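Local atomic coordinates of galactan 1,3-beta-galactosidase (Phanerochaete chrysosporium, PDB entry 7BYS), a protein that probably hydrolyses beta-1,3-galactan from its chain ends, pairing a glycoside hydrolase family 43 domain with a calcium-containing carbohydrate-binding module. Residues Tyr51-Ser54 and Asn58-Arg61; Val95-Ser100 and Gly126-Leu131; Ser206-Asn211 and Asp258-Ser263; Asn213-Ala218 and Ser279-Ile284; Asn311-Gly316 and Thr342-Gln347. All coordinates share one frame; numbering follows the deposited sequence. Where two conformers were deposited one is given.

Contact 1 of 5, residues Tyr51-Ser54 and Asn58-Arg61; sequences YTSS and NWSR
Thr52 and Ser60 form the hydrogen-bonded pair of a tight antiparallel hairpin, with Thr52 N to Ser60 O and Ser60 N to Thr52 O both 2.9 Å. Nearer the turn the pairing thins to a weak bond from Ser53 OG to Asn58 O, present in one of two modelled conformers of Ser53, and water 1 bridges Ser54 N and Asn58 O.

CH-pi contacts carry the side chains. Ser53 CB sits 3.5 Å from the centroid of the Trp59 six-membered ring, over its face. In the non-hydrogen-bonded pair, Arg61 CG lies over the face of the Tyr51 ring, 4.0 Å from its centroid. Arg61 is extended, with CG anti to the backbone N (chi1 -168°), which carries its guanidinium past the ring until Tyr51 OH lies over one face of it, the two planes 30° apart. Tyr51 CB also packs on Trp59 CE3 at 3.8 Å.

The polar ends find partners outside the two segments: Tyr51 OH bonds to Gln18 N, Ser53 OG to Asp55 N, and Arg61 NH2 makes salt bridges to Asp37 and Asp64. Backbone bonds and aliphatic-on-aromatic contacts thus hold this propeller-blade hairpin, while two carboxylates beyond it meet the arginine's charge.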
# COMPACT_ATOMS: atom_id res chain seq x y z
N TYR A 51 -4.41 -14.31 -5.53
CA TYR A 51 -5.78 -14.15 -5.05
C TYR A 51 -6.65 -13.65 -6.19
O TYR A 51 -6.20 -12.84 -7.01
CB TYR A 51 -5.86 -13.11 -3.92
CG TYR A 51 -5.09 -13.45 -2.67
CD1 TYR A 51 -3.72 -13.25 -2.61
CD2 TYR A 51 -5.74 -13.94 -1.54
CE1 TYR A 51 -3.01 -13.55 -1.47
CE2 TYR A 51 -5.03 -14.25 -0.39
CZ TYR A 51 -3.67 -14.05 -0.35
OH TYR A 51 -2.92 -14.33 0.78
N THR A 52 -7.90 -14.10 -6.23
CA THR A 52 -8.81 -13.69 -7.28
C THR A 52 -10.02 -12.96 -6.70
O THR A 52 -10.43 -13.20 -5.56
CB THR A 52 -9.28 -14.88 -8.12
OG1 THR A 52 -10.07 -15.74 -7.29
CG2 THR A 52 -8.10 -15.67 -8.67
N SER A 53 -10.60 -12.06 -7.50
CA SER A 53 -11.81 -11.35 -7.09
C SER A 53 -12.49 -10.79 -8.33
O SER A 53 -11.84 -10.53 -9.34
CB SER A 53 -11.43 -10.20 -6.16
OG SER A 53 -12.54 -9.38 -5.84
N SER A 54 -13.80 -10.60 -8.23
CA SER A 54 -14.54 -9.87 -9.24
C SER A 54 -14.85 -8.44 -8.83
O SER A 54 -15.31 -7.65 -9.68
CB SER A 54 -15.84 -10.60 -9.57
OG SER A 54 -16.72 -10.54 -8.46
N ASN A 58 -13.32 -8.76 -2.12
CA ASN A 58 -13.46 -10.13 -1.62
C ASN A 58 -12.50 -11.03 -2.40
O ASN A 58 -12.78 -11.41 -3.54
CB ASN A 58 -14.91 -10.59 -1.74
CG ASN A 58 -15.82 -9.85 -0.78
OD1 ASN A 58 -15.81 -10.11 0.42
ND2 ASN A 58 -16.60 -8.92 -1.30
N TRP A 59 -11.39 -11.38 -1.76
CA TRP A 59 -10.27 -12.04 -2.42
C TRP A 59 -10.21 -13.50 -2.00
O TRP A 59 -10.22 -13.80 -0.80
CB TRP A 59 -8.95 -11.33 -2.07
CG TRP A 59 -8.86 -9.96 -2.66
CD1 TRP A 59 -9.07 -8.77 -2.03
CD2 TRP A 59 -8.52 -9.64 -4.02
NE1 TRP A 59 -8.89 -7.73 -2.91
CE2 TRP A 59 -8.56 -8.23 -4.14
CE3 TRP A 59 -8.21 -10.42 -5.14
CZ2 TRP A 59 -8.28 -7.58 -5.35
CZ3 TRP A 59 -7.93 -9.76 -6.34
CH2 TRP A 59 -7.97 -8.36 -6.43
N SER A 60 -10.14 -14.39 -2.98
CA SER A 60 -10.11 -15.82 -2.76
C SER A 60 -8.71 -16.34 -3.09
O SER A 60 -8.24 -16.18 -4.22
CB SER A 60 -11.14 -16.48 -3.68
OG SER A 60 -11.26 -17.87 -3.41
N ARG A 61 -8.06 -16.95 -2.10
CA ARG A 61 -6.68 -17.40 -2.29
C ARG A 61 -6.62 -18.70 -3.09
O ARG A 61 -7.25 -19.70 -2.72
CB ARG A 61 -5.96 -17.55 -0.95
CG ARG A 61 -4.48 -17.73 -1.16
CD ARG A 61 -3.69 -17.68 0.11
NE ARG A 61 -2.27 -17.72 -0.22
CZ ARG A 61 -1.27 -17.56 0.65
NH1 ARG A 61 -1.54 -17.35 1.94
NH2 ARG A 61 -0.01 -17.63 0.23
O HOH W 1 -15.15 -11.50 -5.80

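Contact 2 of 5, residues Val95-Ser100 and Gly126-Leu131; sequences VMWFHS and GSFKPL
Within the four-stranded antiparallel blade 79-128 of the family 43 beta-propeller, Trp97 and Ser100 reach past the intervening strand 109-115 to meet Phe128 and Ser127. The strands 93-101 and 123-128 are not hydrogen-bonded neighbours, so only side chains join them, at two separate places.

The apolar place is aromatic. Trp97 CH2 comes to 3.9 Å from Phe128 CZ, arriving at the edge of the phenyl ring, near its plane. The two rings are steeply inclined, at 77°, with centroids 5.9 Å apart. Phe128 CG lies between its backbone N and carbonyl carbon (chi1 59°), which turns the ring back toward the tryptophan although the CB of Phe128 points away. Val110 of the middle strand touches both rings, and Trp97 NE1 hydrogen-bonds Tyr171 O in the next blade, which helps hold the indole. Phe128 also touches Asn173, which carries an N-linked glycan.

The polar place is small and buried on the Ser100 side. Ser127 OG hydrogen-bonds Tyr124 OH, and Ser100 OG lies close by. Both serine CB atoms point toward the opposite strand; Ser100 CB and Ser127 CB are 3.9 Å apart. The hydroxyl oxygens approach more closely still, with Ser100 OG and Ser127 OG separated by 2.8 Å.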
# COMPACT_ATOMS: atom_id res chain seq x y z
N VAL A 95 3.11 -13.94 -18.25
CA VAL A 95 4.52 -13.73 -17.98
C VAL A 95 4.64 -12.90 -16.71
O VAL A 95 4.11 -11.78 -16.64
CB VAL A 95 5.25 -13.06 -19.15
CG1 VAL A 95 6.73 -13.03 -18.88
CG2 VAL A 95 4.94 -13.81 -20.46
N MET A 96 5.31 -13.47 -15.71
CA MET A 96 5.58 -12.81 -14.44
C MET A 96 7.01 -12.28 -14.43
O MET A 96 7.95 -13.01 -14.77
CB MET A 96 5.40 -13.80 -13.28
CG MET A 96 5.68 -13.19 -11.91
SD MET A 96 5.69 -14.46 -10.62
CE MET A 96 3.98 -15.04 -10.67
N TRP A 97 7.17 -11.02 -14.03
CA TRP A 97 8.48 -10.45 -13.73
C TRP A 97 8.55 -10.10 -12.25
O TRP A 97 7.52 -9.82 -11.61
CB TRP A 97 8.75 -9.18 -14.56
CG TRP A 97 9.01 -9.44 -16.01
CD1 TRP A 97 8.19 -10.08 -16.88
CD2 TRP A 97 10.18 -9.06 -16.75
NE1 TRP A 97 8.77 -10.14 -18.13
CE2 TRP A 97 9.99 -9.51 -18.07
CE3 TRP A 97 11.37 -8.41 -16.42
CZ2 TRP A 97 10.96 -9.33 -19.07
CZ3 TRP A 97 12.33 -8.21 -17.42
CH2 TRP A 97 12.11 -8.67 -18.73
N PHE A 98 9.75 -10.13 -11.70
CA PHE A 98 9.93 -9.76 -10.30
C PHE A 98 11.36 -9.29 -10.08
O PHE A 98 12.26 -9.57 -10.87
CB PHE A 98 9.56 -10.92 -9.35
CG PHE A 98 10.27 -12.22 -9.65
CD1 PHE A 98 9.71 -13.15 -10.51
CD2 PHE A 98 11.47 -12.52 -9.03
CE1 PHE A 98 10.34 -14.37 -10.76
CE2 PHE A 98 12.11 -13.74 -9.28
CZ PHE A 98 11.55 -14.66 -10.15
N HIS A 99 11.55 -8.57 -8.97
CA HIS A 99 12.89 -8.22 -8.52
C HIS A 99 13.50 -9.46 -7.88
O HIS A 99 12.93 -10.01 -6.93
CB HIS A 99 12.79 -7.06 -7.52
CG HIS A 99 14.07 -6.71 -6.83
ND1 HIS A 99 14.09 -5.87 -5.74
CD2 HIS A 99 15.36 -7.05 -7.07
CE1 HIS A 99 15.34 -5.72 -5.33
NE2 HIS A 99 16.13 -6.42 -6.11
N SER A 100 14.62 -9.91 -8.43
CA SER A 100 15.32 -11.10 -7.96
C SER A 100 16.63 -10.65 -7.33
O SER A 100 17.40 -9.92 -7.95
CB SER A 100 15.56 -12.03 -9.16
OG SER A 100 16.37 -13.13 -8.81
N GLY A 126 14.74 -18.10 -14.95
CA GLY A 126 16.04 -17.54 -14.66
C GLY A 126 16.01 -16.06 -14.34
O GLY A 126 15.04 -15.34 -14.62
N SER A 127 17.11 -15.59 -13.74
CA SER A 127 17.27 -14.19 -13.40
C SER A 127 18.43 -13.57 -14.17
O SER A 127 19.39 -14.27 -14.53
CB SER A 127 17.49 -14.02 -11.89
OG SER A 127 16.40 -14.57 -11.17
N PHE A 128 18.36 -12.26 -14.40
CA PHE A 128 19.39 -11.58 -15.17
C PHE A 128 19.36 -10.07 -14.89
O PHE A 128 18.41 -9.55 -14.31
CB PHE A 128 19.24 -11.87 -16.67
CG PHE A 128 17.91 -11.44 -17.25
CD1 PHE A 128 16.81 -12.28 -17.21
CD2 PHE A 128 17.77 -10.20 -17.82
CE1 PHE A 128 15.59 -11.88 -17.74
CE2 PHE A 128 16.56 -9.79 -18.35
CZ PHE A 128 15.47 -10.64 -18.31
N LYS A 129 20.44 -9.39 -15.30
CA LYS A 129 20.51 -7.93 -15.26
C LYS A 129 20.04 -7.37 -16.59
O LYS A 129 20.65 -7.70 -17.63
CB LYS A 129 21.93 -7.47 -15.00
CG LYS A 129 22.42 -7.65 -13.57
CD LYS A 129 23.75 -6.93 -13.38
CE LYS A 129 24.19 -6.91 -11.93
NZ LYS A 129 23.31 -6.05 -11.10
N PRO A 130 19.01 -6.53 -16.62
CA PRO A 130 18.52 -5.99 -17.90
C PRO A 130 19.54 -5.08 -18.57
O PRO A 130 20.01 -4.10 -17.98
CB PRO A 130 17.25 -5.22 -17.50
CG PRO A 130 17.43 -4.92 -16.06
CD PRO A 130 18.22 -6.06 -15.47
N LEU A 131 19.85 -5.40 -19.82
CA LEU A 131 20.94 -4.75 -20.58
C LEU A 131 22.25 -4.73 -19.79
O LEU A 131 23.10 -3.86 -20.03
CB LEU A 131 20.55 -3.36 -21.08
CG LEU A 131 19.21 -3.33 -21.83
CD1 LEU A 131 18.80 -1.91 -22.11
CD2 LEU A 131 19.27 -4.14 -23.12

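Contact 3 of 5, residues Ser206-Asn211 and Asp258-Ser263; sequences SGWAPN and DRWRPS
Trp208 drives the benzo edge of its indole onto one face of Trp260, an offset edge-to-face pair with planes at 60° and ring centroids (six-membered of Trp208, five-membered of Trp260) 5.1 Å apart. CZ3 of Trp208 is the atom over that face, 3.5 Å from Trp260 CG, and Trp208 CE3 lies equally close, 3.5 Å, to Trp260 CB. The pyrrole half of Trp208 is covered differently: Pro262 CG rests over its face, 3.8 Å from the centroid of the five-membered ring, as a CH-pi contact. Trp208 CG lies anti to the carbonyl carbon (chi1 -81°), which swings the indole across to both partners although its CB does not point straight at them. Trp208 was modelled in two conformers, and this account applies to one of them.

No direct hydrogen bond crosses the contact. Water 2 instead donates to both Trp208 O and Trp260 O, each at 2.7 Å, bridging the two backbones. The Trp208 loop is braced by a type II' turn from Ser206 to Ala209, and by Ser206 OG, which gives its proton to Ala209 O and accepts Asn211 ND2 at 2.8 Å.

Trp260 is buried: Asp258 CB lies over its opposite face and its NE1 bonds to Gln242 OE1. Since Gln242 and nearby Arg82 bind galactose in a related crystal of this protein, the aromatic cluster belongs to the surroundings of the sugar-binding site, where loops of two propeller blades meet.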
# COMPACT_ATOMS: atom_id res chain seq x y z
N SER A 206 14.38 5.71 0.56
CA SER A 206 14.59 5.92 1.99
C SER A 206 14.52 4.59 2.74
O SER A 206 14.11 4.55 3.90
CB SER A 206 13.62 6.95 2.56
OG SER A 206 12.28 6.52 2.43
N GLY A 207 14.93 3.51 2.09
CA GLY A 207 14.88 2.20 2.71
C GLY A 207 13.46 1.80 3.04
O GLY A 207 12.53 2.00 2.25
N TRP A 208 13.30 1.25 4.24
CA TRP A 208 12.00 0.80 4.73
C TRP A 208 11.08 1.97 5.09
O TRP A 208 9.86 1.81 5.09
CB TRP A 208 12.18 -0.04 5.99
CG TRP A 208 12.56 -1.48 5.78
CD1 TRP A 208 13.65 -2.12 6.30
CD2 TRP A 208 11.85 -2.46 5.02
NE1 TRP A 208 13.67 -3.43 5.90
CE2 TRP A 208 12.57 -3.67 5.12
CE3 TRP A 208 10.68 -2.43 4.26
CZ2 TRP A 208 12.16 -4.83 4.48
CZ3 TRP A 208 10.27 -3.60 3.63
CH2 TRP A 208 11.01 -4.78 3.75
N ALA A 209 11.64 3.13 5.42
CA ALA A 209 10.82 4.23 5.90
C ALA A 209 10.00 4.81 4.75
O ALA A 209 10.50 4.89 3.63
CB ALA A 209 11.69 5.33 6.51
N PRO A 210 8.76 5.22 5.00
CA PRO A 210 7.97 5.85 3.94
C PRO A 210 8.53 7.22 3.62
O PRO A 210 9.19 7.86 4.44
CB PRO A 210 6.58 5.96 4.57
CG PRO A 210 6.89 6.14 6.03
CD PRO A 210 8.05 5.22 6.29
N ASN A 211 8.25 7.68 2.40
CA ASN A 211 8.62 9.04 2.01
C ASN A 211 7.53 9.60 1.11
O ASN A 211 6.63 8.85 0.69
CB ASN A 211 10.01 9.07 1.34
CG ASN A 211 10.09 8.22 0.09
OD1 ASN A 211 9.48 8.55 -0.94
ND2 ASN A 211 10.82 7.12 0.17
N ASP A 258 1.96 -0.23 0.08
CA ASP A 258 2.29 -1.07 1.23
C ASP A 258 2.70 -0.18 2.39
O ASP A 258 3.41 0.81 2.20
CB ASP A 258 3.51 -1.96 0.92
CG ASP A 258 3.22 -3.01 -0.14
OD1 ASP A 258 2.43 -3.93 0.14
OD2 ASP A 258 3.78 -2.90 -1.25
N ARG A 259 2.27 -0.54 3.60
CA ARG A 259 2.82 0.05 4.82
C ARG A 259 3.75 -1.02 5.39
O ARG A 259 3.30 -1.97 6.04
CB ARG A 259 1.74 0.43 5.83
CG ARG A 259 2.32 0.94 7.16
CD ARG A 259 1.24 1.52 8.05
NE ARG A 259 0.65 2.68 7.41
CZ ARG A 259 -0.59 3.12 7.59
NH1 ARG A 259 -1.43 2.48 8.43
NH2 ARG A 259 -1.02 4.17 6.91
N TRP A 260 5.05 -0.87 5.11
CA TRP A 260 6.02 -1.88 5.52
C TRP A 260 6.26 -1.79 7.01
O TRP A 260 6.49 -0.70 7.55
CB TRP A 260 7.33 -1.66 4.78
CG TRP A 260 7.22 -1.83 3.30
CD1 TRP A 260 7.41 -0.86 2.36
CD2 TRP A 260 6.92 -3.04 2.59
NE1 TRP A 260 7.23 -1.39 1.10
CE2 TRP A 260 6.93 -2.73 1.22
CE3 TRP A 260 6.64 -4.35 2.99
CZ2 TRP A 260 6.68 -3.68 0.23
CZ3 TRP A 260 6.39 -5.30 2.00
CH2 TRP A 260 6.42 -4.95 0.64
N ARG A 261 6.24 -2.93 7.68
CA ARG A 261 6.51 -3.00 9.12
C ARG A 261 7.71 -3.92 9.30
O ARG A 261 7.55 -5.13 9.45
CB ARG A 261 5.29 -3.52 9.85
CG ARG A 261 5.41 -3.35 11.33
CD ARG A 261 4.14 -3.71 12.00
NE ARG A 261 4.30 -3.56 13.44
CZ ARG A 261 3.31 -3.72 14.29
NH1 ARG A 261 2.10 -4.02 13.83
NH2 ARG A 261 3.52 -3.58 15.60
N PRO A 262 8.94 -3.38 9.29
CA PRO A 262 10.13 -4.25 9.28
C PRO A 262 10.22 -5.24 10.44
O PRO A 262 10.71 -6.36 10.23
CB PRO A 262 11.31 -3.27 9.29
CG PRO A 262 10.75 -2.01 8.74
CD PRO A 262 9.30 -1.96 9.14
N SER A 263 9.74 -4.88 11.63
CA SER A 263 9.83 -5.79 12.77
C SER A 263 8.73 -6.85 12.79
O SER A 263 8.79 -7.76 13.63
CB SER A 263 9.83 -5.01 14.09
OG SER A 263 8.93 -3.92 14.03
O HOH W 2 8.17 1.37 7.15

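Contact 4 of 5, residues Asn213-Ala218 and Ser279-Ile284; sequences NKWFSA and SGAPQI
Pro282 sets the CD-CG edge of its ring on one face of Trp215, its CD over the centre of the indole, 3.6 Å from the centroid of the six-membered ring and 16° off the normal, a clear CH-pi contact. Pro282 CG spreads the cover toward the pyrrole half, 3.6 Å from Trp215 CG. Ala281 adds its methyl group at an oblique position, CB to Trp215 CZ2 3.4 Å, so two consecutive residues of one loop meet the indole. No hydrogen bond passes between the segments.

Trp215 holds its CG between the backbone N and the carbonyl carbon (chi1 72°), and its CB points toward the 279-284 loop; together these bring an indole face to the proline. Ser217 CB touches the ring from within its own strand, at the edge and in plane. On the other segment Gln283 bends at chi2, and its NE2 hydrogen-bonds Asp230 O, a tie to the Trp215 blade. Replacing Trp215 by an alanine would probably leave the CD of Pro282 and the methyl of Ala281 without their aromatic partner and open a gap between the two blades.

Outside this shell Trp215 rests on Ile201 of strand 197-204 and on Ile231, while Pro282 packs on Leu275 of strand 269-276. The contact thus joins strand 214-218 of one propeller blade to the turn leading into strand 283-284, an outermost strand of the next.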
# COMPACT_ATOMS: atom_id res chain seq x y z
N ASN A 213 5.64 10.14 -1.92
CA ASN A 213 5.65 9.58 -3.26
C ASN A 213 5.23 10.64 -4.28
O ASN A 213 4.52 11.61 -3.95
CB ASN A 213 4.74 8.35 -3.35
CG ASN A 213 5.36 7.09 -2.75
OD1 ASN A 213 4.99 5.98 -3.14
ND2 ASN A 213 6.27 7.24 -1.80
N LYS A 214 5.67 10.46 -5.52
CA LYS A 214 5.59 11.49 -6.54
C LYS A 214 4.92 10.96 -7.80
O LYS A 214 4.94 9.76 -8.09
CB LYS A 214 6.98 12.01 -6.95
CG LYS A 214 7.88 12.41 -5.80
CD LYS A 214 7.40 13.68 -5.12
CE LYS A 214 8.36 14.10 -4.01
NZ LYS A 214 7.86 15.31 -3.30
N TRP A 215 4.35 11.89 -8.58
CA TRP A 215 3.81 11.60 -9.90
C TRP A 215 4.53 12.42 -10.96
O TRP A 215 5.02 13.53 -10.69
CB TRP A 215 2.28 11.82 -9.97
CG TRP A 215 1.83 13.25 -9.96
CD1 TRP A 215 1.51 14.01 -8.86
CD2 TRP A 215 1.62 14.08 -11.10
NE1 TRP A 215 1.12 15.27 -9.27
CE2 TRP A 215 1.18 15.34 -10.63
CE3 TRP A 215 1.77 13.89 -12.48
CZ2 TRP A 215 0.89 16.40 -11.49
CZ3 TRP A 215 1.47 14.94 -13.33
CH2 TRP A 215 1.04 16.18 -12.83
N PHE A 216 4.59 11.85 -12.17
CA PHE A 216 5.18 12.44 -13.37
C PHE A 216 4.27 12.05 -14.53
O PHE A 216 3.67 10.98 -14.50
CB PHE A 216 6.56 11.83 -13.69
CG PHE A 216 7.47 11.66 -12.49
CD1 PHE A 216 7.24 10.66 -11.55
CD2 PHE A 216 8.59 12.46 -12.34
CE1 PHE A 216 8.10 10.50 -10.47
CE2 PHE A 216 9.46 12.29 -11.25
CZ PHE A 216 9.21 11.31 -10.32
N SER A 217 4.17 12.90 -15.55
CA SER A 217 3.37 12.52 -16.72
C SER A 217 4.15 12.80 -18.00
O SER A 217 5.05 13.64 -18.04
CB SER A 217 2.02 13.24 -16.80
OG SER A 217 2.20 14.64 -16.84
N ALA A 218 3.76 12.07 -19.05
CA ALA A 218 4.36 12.23 -20.36
C ALA A 218 3.36 11.77 -21.41
O ALA A 218 2.48 10.96 -21.12
CB ALA A 218 5.65 11.41 -20.47
N SER A 279 -8.45 17.20 -11.16
CA SER A 279 -7.75 18.46 -11.31
C SER A 279 -6.71 18.43 -12.43
O SER A 279 -5.98 19.41 -12.61
CB SER A 279 -7.10 18.88 -9.99
OG SER A 279 -5.86 18.23 -9.81
N GLY A 280 -6.64 17.33 -13.18
CA GLY A 280 -5.56 17.12 -14.13
C GLY A 280 -4.29 16.56 -13.52
O GLY A 280 -3.49 15.95 -14.24
N ALA A 281 -4.08 16.76 -12.23
CA ALA A 281 -2.98 16.19 -11.48
C ALA A 281 -3.53 15.11 -10.58
O ALA A 281 -4.56 15.34 -9.93
CB ALA A 281 -2.33 17.28 -10.63
N PRO A 282 -2.93 13.92 -10.52
CA PRO A 282 -3.45 12.89 -9.62
C PRO A 282 -3.13 13.22 -8.17
O PRO A 282 -2.06 13.73 -7.85
CB PRO A 282 -2.72 11.61 -10.08
CG PRO A 282 -1.48 12.11 -10.76
CD PRO A 282 -1.84 13.43 -11.39
N GLN A 283 -4.09 12.94 -7.30
CA GLN A 283 -3.93 13.18 -5.86
C GLN A 283 -4.63 12.06 -5.11
O GLN A 283 -5.75 11.69 -5.46
CB GLN A 283 -4.56 14.51 -5.44
CG GLN A 283 -3.75 15.76 -5.80
CD GLN A 283 -2.36 15.76 -5.20
OE1 GLN A 283 -2.18 15.98 -4.00
NE2 GLN A 283 -1.37 15.50 -6.03
N ILE A 284 -3.96 11.52 -4.10
CA ILE A 284 -4.61 10.55 -3.22
C ILE A 284 -5.78 11.23 -2.53
O ILE A 284 -5.66 12.35 -2.02
CB ILE A 284 -3.60 10.00 -2.20
CG1 ILE A 284 -2.69 8.96 -2.86
CG2 ILE A 284 -4.32 9.44 -0.97
CD1 ILE A 284 -1.59 8.44 -1.94

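Contact 5 of 5, residues Asn311-Gly316 and Thr342-Gln347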
# COMPACT_ATOMS: atom_id res chain seq x y z
N ASN A 311 -12.41 17.35 23.30
CA ASN A 311 -13.75 17.55 23.83
C ASN A 311 -14.22 16.38 24.68
O ASN A 311 -15.32 16.44 25.24
CB ASN A 311 -14.74 17.83 22.69
CG ASN A 311 -14.49 19.15 22.01
OD1 ASN A 311 -13.94 20.07 22.62
ND2 ASN A 311 -14.88 19.25 20.75
N GLY A 312 -13.42 15.33 24.79
CA GLY A 312 -13.75 14.20 25.63
C GLY A 312 -13.43 14.47 27.08
O GLY A 312 -12.92 15.52 27.46
N GLN A 313 -13.74 13.48 27.91
CA GLN A 313 -13.56 13.58 29.35
C GLN A 313 -12.23 12.92 29.70
O GLN A 313 -12.07 11.70 29.56
CB GLN A 313 -14.73 12.93 30.07
CG GLN A 313 -16.03 13.77 30.08
CD GLN A 313 -16.43 14.30 28.70
OE1 GLN A 313 -16.96 13.56 27.86
NE2 GLN A 313 -16.19 15.59 28.47
N ARG A 314 -11.28 13.73 30.16
CA ARG A 314 -9.97 13.21 30.52
C ARG A 314 -10.00 12.65 31.93
O ARG A 314 -10.69 13.18 32.80
CB ARG A 314 -8.93 14.32 30.45
CG ARG A 314 -8.55 14.67 29.03
CD ARG A 314 -7.53 15.79 28.98
NE ARG A 314 -8.13 17.06 29.39
CZ ARG A 314 -7.74 17.77 30.44
NH1 ARG A 314 -6.72 17.36 31.17
NH2 ARG A 314 -8.35 18.90 30.73
N GLY A 315 -9.26 11.57 32.14
CA GLY A 315 -9.09 11.01 33.47
C GLY A 315 -7.62 10.81 33.78
O GLY A 315 -6.79 10.56 32.90
N GLY A 316 -7.29 10.96 35.06
CA GLY A 316 -5.92 10.77 35.48
C GLY A 316 -5.02 11.85 34.92
O GLY A 316 -5.36 13.04 34.92
N THR A 342 -12.15 9.72 27.46
CA THR A 342 -13.38 9.01 27.12
C THR A 342 -14.20 9.94 26.26
O THR A 342 -14.54 11.05 26.67
CB THR A 342 -14.15 8.63 28.39
OG1 THR A 342 -13.34 7.76 29.19
CG2 THR A 342 -15.44 7.92 28.04
N ILE A 343 -14.49 9.50 25.04
CA ILE A 343 -15.36 10.24 24.15
C ILE A 343 -16.78 9.73 24.38
O ILE A 343 -17.06 8.54 24.20
CB ILE A 343 -14.93 10.09 22.68
CG1 ILE A 343 -13.52 10.70 22.53
CG2 ILE A 343 -15.91 10.78 21.76
CD1 ILE A 343 -12.98 10.67 21.13
N ASN A 344 -17.65 10.62 24.82
CA ASN A 344 -19.01 10.28 25.17
C ASN A 344 -19.96 10.74 24.07
O ASN A 344 -19.59 11.51 23.17
CB ASN A 344 -19.39 10.92 26.51
CG ASN A 344 -18.75 10.22 27.68
OD1 ASN A 344 -19.00 9.05 27.94
ND2 ASN A 344 -17.90 10.94 28.41
N ASN A 345 -21.19 10.25 24.15
CA ASN A 345 -22.26 10.61 23.21
C ASN A 345 -21.86 10.32 21.77
O ASN A 345 -22.12 11.11 20.86
CB ASN A 345 -22.72 12.05 23.41
CG ASN A 345 -23.34 12.26 24.77
OD1 ASN A 345 -24.22 11.51 25.19
ND2 ASN A 345 -22.84 13.25 25.50
N VAL A 346 -21.19 9.19 21.57
CA VAL A 346 -20.94 8.68 20.23
C VAL A 346 -22.22 8.02 19.74
O VAL A 346 -22.58 6.93 20.19
CB VAL A 346 -19.76 7.70 20.22
CG1 VAL A 346 -19.50 7.19 18.80
CG2 VAL A 346 -18.52 8.39 20.77
N GLN A 347 -22.92 8.70 18.83
CA GLN A 347 -24.21 8.22 18.34
C GLN A 347 -24.02 7.03 17.41
O GLN A 347 -23.07 6.98 16.62
CB GLN A 347 -24.91 9.35 17.59
CG GLN A 347 -26.32 9.03 17.07
CD GLN A 347 -26.33 8.19 15.80
OE1 GLN A 347 -25.40 8.26 14.98
NE2 GLN A 347 -27.37 7.38 15.63
O HOH W 3 -16.96 13.55 24.55
O HOH W 4 -11.36 9.16 30.71
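Gln313 and Thr342 pair as antiparallel neighbours, and the tight part of the contact is their backbone: Gln313 N to Thr342 O is 2.8 Å and nearly straight at 170°, and Thr342 N returns to Gln313 O at 2.9 Å. Both donors are tilted out of the plane of the carbonyl they meet. Gly312 lies just before this pair, with its CA 3.4 Å from Thr342 O; a side chain there would point at the opposite strand and run into that oxygen, so its absence lets the strands close.

Side chains add one well-aligned hydrogen bond. Asn344 ND2 donates to Gln313 OE1 at 2.8 Å, on a lone pair and in the carbonyl plane, and the two amides are nearly coplanar, 16° apart. Gln313 reaches it by bending at chi2 (49°), which brings its amide alongside that of Asn344. A leucine in place of Asn344 would probably leave Gln313 OE1 without this donor and its amide freer to turn.

The solvent side is looser. Water 3 accepts from Asn344 N at 3.0 Å and makes only weak bonds to Gln313 OE1 and Asn311 O, while Gln313 NE2 has a long, weak bond to Asn311 O. Water 4 joins Gln313 O to Thr342 OG1, whose hydroxyl also bonds to Thr409 OG1.

In the beta-sandwich of the carbohydrate-binding module, 313-316 is an outermost strand of its sheet and pairs with 339-349; strand 405-410 follows on the far side of 339-349, and Ile343 turns inward onto Tyr307 and Ile424 of the facing sheet.

How the contacts relate
From the N terminus, contact 1 closes a three-residue turn at the outer hairpin of the first propeller blade, and contact 2 then closes a 25-residue excursion within the second. The next two cross: 206-211 and 213-218 come in turn before 258-263 and 279-284, closing loops of 46 and 60 residues. Contacts 3 and 4 thus both stitch the fourth blade to the fifth, one at the sugar-binding end and one well away from it, their centres about 22 Å apart. Contact 5 follows in series within the carbohydrate-binding module, where it closes a 25-residue loop. Its centre lies about 55 Å from that of contact 2, on the opposite side of the molecule.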